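Local coordinates for cell division control protein Cdc48 (Mycobacterium smegmatis, PDB 5E7P) that probably binds and hydrolyses ATP as a Cdc48-like AAA-type ATPase, and holds ADP in its nucleotide pockets, at residues 160-165 with 450-455. Numbering follows the deposited sequence.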
ATOM      1  N   ALA A 160     -22.352 -20.085  22.355  1.00 79.45           N
ATOM      2  CA  ALA A 160     -22.157 -18.996  23.304  1.00 79.34           C
ATOM      3  C   ALA A 160     -20.681 -18.626  23.394  1.00 78.48           C
ATOM      4  O   ALA A 160     -20.330 -17.467  23.624  1.00 77.40           O
ATOM      5  CB  ALA A 160     -22.692 -19.380  24.670  1.00 81.34           C
ATOM      6  N   ALA A 161     -19.819 -19.620  23.212  1.00 78.87           N
ATOM      7  CA  ALA A 161     -18.380 -19.401  23.232  1.00 77.62           C
ATOM      8  C   ALA A 161     -17.892 -18.898  21.876  1.00 76.47           C
ATOM      9  O   ALA A 161     -16.859 -18.233  21.787  1.00 74.13           O
ATOM     10  CB  ALA A 161     -17.654 -20.676  23.622  1.00 77.69           C
ATOM     11  N   THR A 162     -18.641 -19.218  20.824  1.00 77.29           N
ATOM     12  CA  THR A 162     -18.292 -18.782  19.476  1.00 75.99           C
ATOM     13  C   THR A 162     -18.660 -17.316  19.266  1.00 74.70           C
ATOM     14  O   THR A 162     -17.917 -16.563  18.634  1.00 73.09           O
ATOM     15  CB  THR A 162     -18.986 -19.636  18.394  1.00 76.90           C
ATOM     16  OG1 THR A 162     -20.389 -19.345  18.377  1.00 79.04           O
ATOM     17  CG2 THR A 162     -18.778 -21.118  18.662  1.00 78.41           C
ATOM     18  N   SER A 163     -19.811 -16.916  19.796  1.00 74.95           N
ATOM     19  CA  SER A 163     -20.256 -15.532  19.699  1.00 73.54           C
ATOM     20  C   SER A 163     -19.347 -14.621  20.517  1.00 70.62           C
ATOM     21  O   SER A 163     -19.039 -13.502  20.105  1.00 69.18           O
ATOM     22  CB  SER A 163     -21.708 -15.396  20.163  1.00 77.70           C
ATOM     23  OG  SER A 163     -21.859 -15.820  21.508  1.00 81.21           O
ATOM     24  N   ALA A 164     -18.916 -15.110  21.675  1.00 69.50           N
ATOM     25  CA  ALA A 164     -17.978 -14.374  22.512  1.00 67.25           C
ATOM     26  C   ALA A 164     -16.635 -14.256  21.800  1.00 63.50           C
ATOM     27  O   ALA A 164     -15.936 -13.251  21.928  1.00 61.09           O
ATOM     28  CB  ALA A 164     -17.810 -15.064  23.859  1.00 68.14           C
ATOM     29  N   LEU A 165     -16.284 -15.294  21.045  1.00 63.30           N
ATOM     30  CA  LEU A 165     -15.051 -15.298  20.267  1.00 60.49           C
ATOM     31  C   LEU A 165     -15.119 -14.263  19.155  1.00 59.37           C
ATOM     32  O   LEU A 165     -14.199 -13.465  18.991  1.00 57.79           O
ATOM     33  CB  LEU A 165     -14.785 -16.686  19.678  1.00 59.02           C
ATOM     34  CG  LEU A 165     -13.607 -16.802  18.707  1.00 54.66           C
ATOM     35  CD1 LEU A 165     -12.308 -16.368  19.371  1.00 52.74           C
ATOM     36  CD2 LEU A 165     -13.486 -18.220  18.171  1.00 54.74           C
ATOM     37  N   ASP A 450     -16.854 -29.026  20.494  1.00121.78           N
ATOM     38  CA  ASP A 450     -16.090 -28.340  21.528  1.00118.89           C
ATOM     39  C   ASP A 450     -16.186 -26.828  21.374  1.00112.76           C
ATOM     40  O   ASP A 450     -16.635 -26.325  20.345  1.00111.90           O
ATOM     41  CB  ASP A 450     -14.619 -28.762  21.482  1.00119.35           C
ATOM     42  CG  ASP A 450     -14.416 -30.218  21.852  1.00123.92           C
ATOM     43  OD1 ASP A 450     -14.357 -30.520  23.062  1.00126.86           O
ATOM     44  OD2 ASP A 450     -14.309 -31.058  20.934  1.00124.49           O
ATOM     45  N   ASP A 451     -15.763 -26.109  22.408  1.00107.93           N
ATOM     46  CA  ASP A 451     -15.665 -24.657  22.342  1.00100.71           C
ATOM     47  C   ASP A 451     -14.435 -24.264  21.527  1.00 92.35           C
ATOM     48  O   ASP A 451     -13.366 -24.848  21.695  1.00 91.14           O
ATOM     49  CB  ASP A 451     -15.600 -24.060  23.748  1.00101.51           C
ATOM     50  CG  ASP A 451     -14.921 -24.982  24.741  1.00103.42           C
ATOM     51  OD1 ASP A 451     -15.131 -26.211  24.654  1.00105.03           O
ATOM     52  OD2 ASP A 451     -14.177 -24.478  25.609  1.00103.42           O
ATOM     53  N   PRO A 452     -14.588 -23.270  20.640  1.00 86.46           N
ATOM     54  CA  PRO A 452     -13.541 -22.879  19.689  1.00 80.55           C
ATOM     55  C   PRO A 452     -12.272 -22.370  20.365  1.00 75.80           C
ATOM     56  O   PRO A 452     -12.336 -21.524  21.255  1.00 75.34           O
ATOM     57  CB  PRO A 452     -14.197 -21.751  18.888  1.00 79.54           C
ATOM     58  CG  PRO A 452     -15.247 -21.207  19.795  1.00 82.19           C
ATOM     59  CD  PRO A 452     -15.768 -22.392  20.548  1.00 86.11           C
ATOM     60  N   VAL A 453     -11.128 -22.890  19.937  1.00 73.05           N
ATOM     61  CA  VAL A 453      -9.843 -22.451  20.469  1.00 70.55           C
ATOM     62  C   VAL A 453      -8.794 -22.334  19.361  1.00 65.68           C
ATOM     63  O   VAL A 453      -8.466 -23.313  18.690  1.00 66.60           O
ATOM     64  CB  VAL A 453      -9.352 -23.376  21.607  1.00 73.31           C
ATOM     65  CG1 VAL A 453      -9.480 -24.846  21.212  1.00 75.89           C
ATOM     66  CG2 VAL A 453      -7.925 -23.030  21.999  1.00 70.94           C
ATOM     67  N   LEU A 454      -8.281 -21.121  19.171  1.00 60.19           N
ATOM     68  CA  LEU A 454      -7.350 -20.833  18.083  1.00 55.12           C
ATOM     69  C   LEU A 454      -6.035 -21.602  18.182  1.00 55.41           C
ATOM     70  O   LEU A 454      -5.394 -21.630  19.230  1.00 57.04           O
ATOM     71  CB  LEU A 454      -7.058 -19.332  18.008  1.00 50.99           C
ATOM     72  CG  LEU A 454      -7.742 -18.550  16.887  1.00 49.46           C
ATOM     73  CD1 LEU A 454      -9.235 -18.437  17.146  1.00 52.03           C
ATOM     74  CD2 LEU A 454      -7.110 -17.175  16.725  1.00 46.52           C
ATOM     75  N   ARG A 455      -5.640 -22.218  17.074  1.00 55.27           N
ATOM     76  CA  ARG A 455      -4.354 -22.896  16.993  1.00 56.50           C
ATOM     77  C   ARG A 455      -3.540 -22.330  15.835  1.00 53.51           C
ATOM     78  O   ARG A 455      -4.034 -21.501  15.072  1.00 53.32           O
ATOM     79  CB  ARG A 455      -4.549 -24.404  16.837  1.00 60.79           C
ATOM     80  CG  ARG A 455      -5.454 -24.794  15.685  1.00 63.89           C
ATOM     81  CD  ARG A 455      -5.781 -26.278  15.721  1.00 68.52           C
ATOM     82  NE  ARG A 455      -6.411 -26.666  16.981  1.00 72.24           N
ATOM     83  CZ  ARG A 455      -6.919 -27.870  17.222  1.00 75.47           C
ATOM     84  NH1 ARG A 455      -6.879 -28.809  16.286  1.00 75.91           N
ATOM     85  NH2 ARG A 455      -7.471 -28.133  18.399  1.00 77.90           N
TER
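P452 pushes its pyrrolidine ring into a shallow hollow on the first turns of helix 160-169, bordered by A161, T162 and L165. This short helix, which comes in chain order between strands 144-146 and 177-184 of the small four-stranded sheet that follows the first six-stranded one, packs here on the loop linking helices 427-448 and 456-462 of what is, by AAA topology, the helical lid of the first ATPase module. A161 and L165 are one helical turn apart, joined by the bond from L165 N to A161 O, and T162 lies next to A161, so the three residues present one face to the loop.

Proline suits the bump because its ring is compact, apolar and nearly rigid. Its CG meets CG2 of T162 at 3.7 Å, the two side chains crossing at about a right angle. T162 turns this methyl to the ring with CG2 anti to the carbonyl carbon, while its hydroxyl bonds to the carbonyl oxygen of S159; a beta-branched residue can thus serve both needs. A161 keeps the border low: its CB lies 4.0 Å from P452 CD and as far from CB of D451, a residue whose carboxylate leads away from the helix.

L165 forms the deeper wall. Its chi1 of 173° sets CG anti to the backbone N, and from there CD2 lies 3.7 Å from P452 CB, the two side chains alongside each other and pointing opposite ways. P452 also touches A445 of helix 427-448. No hydrogen bond joins the two segments; they meet mainly through apolar side-chain surfaces. The other branch of the leucine ends the row, L165 CD1 lying 4.3 Å from L454 CD1.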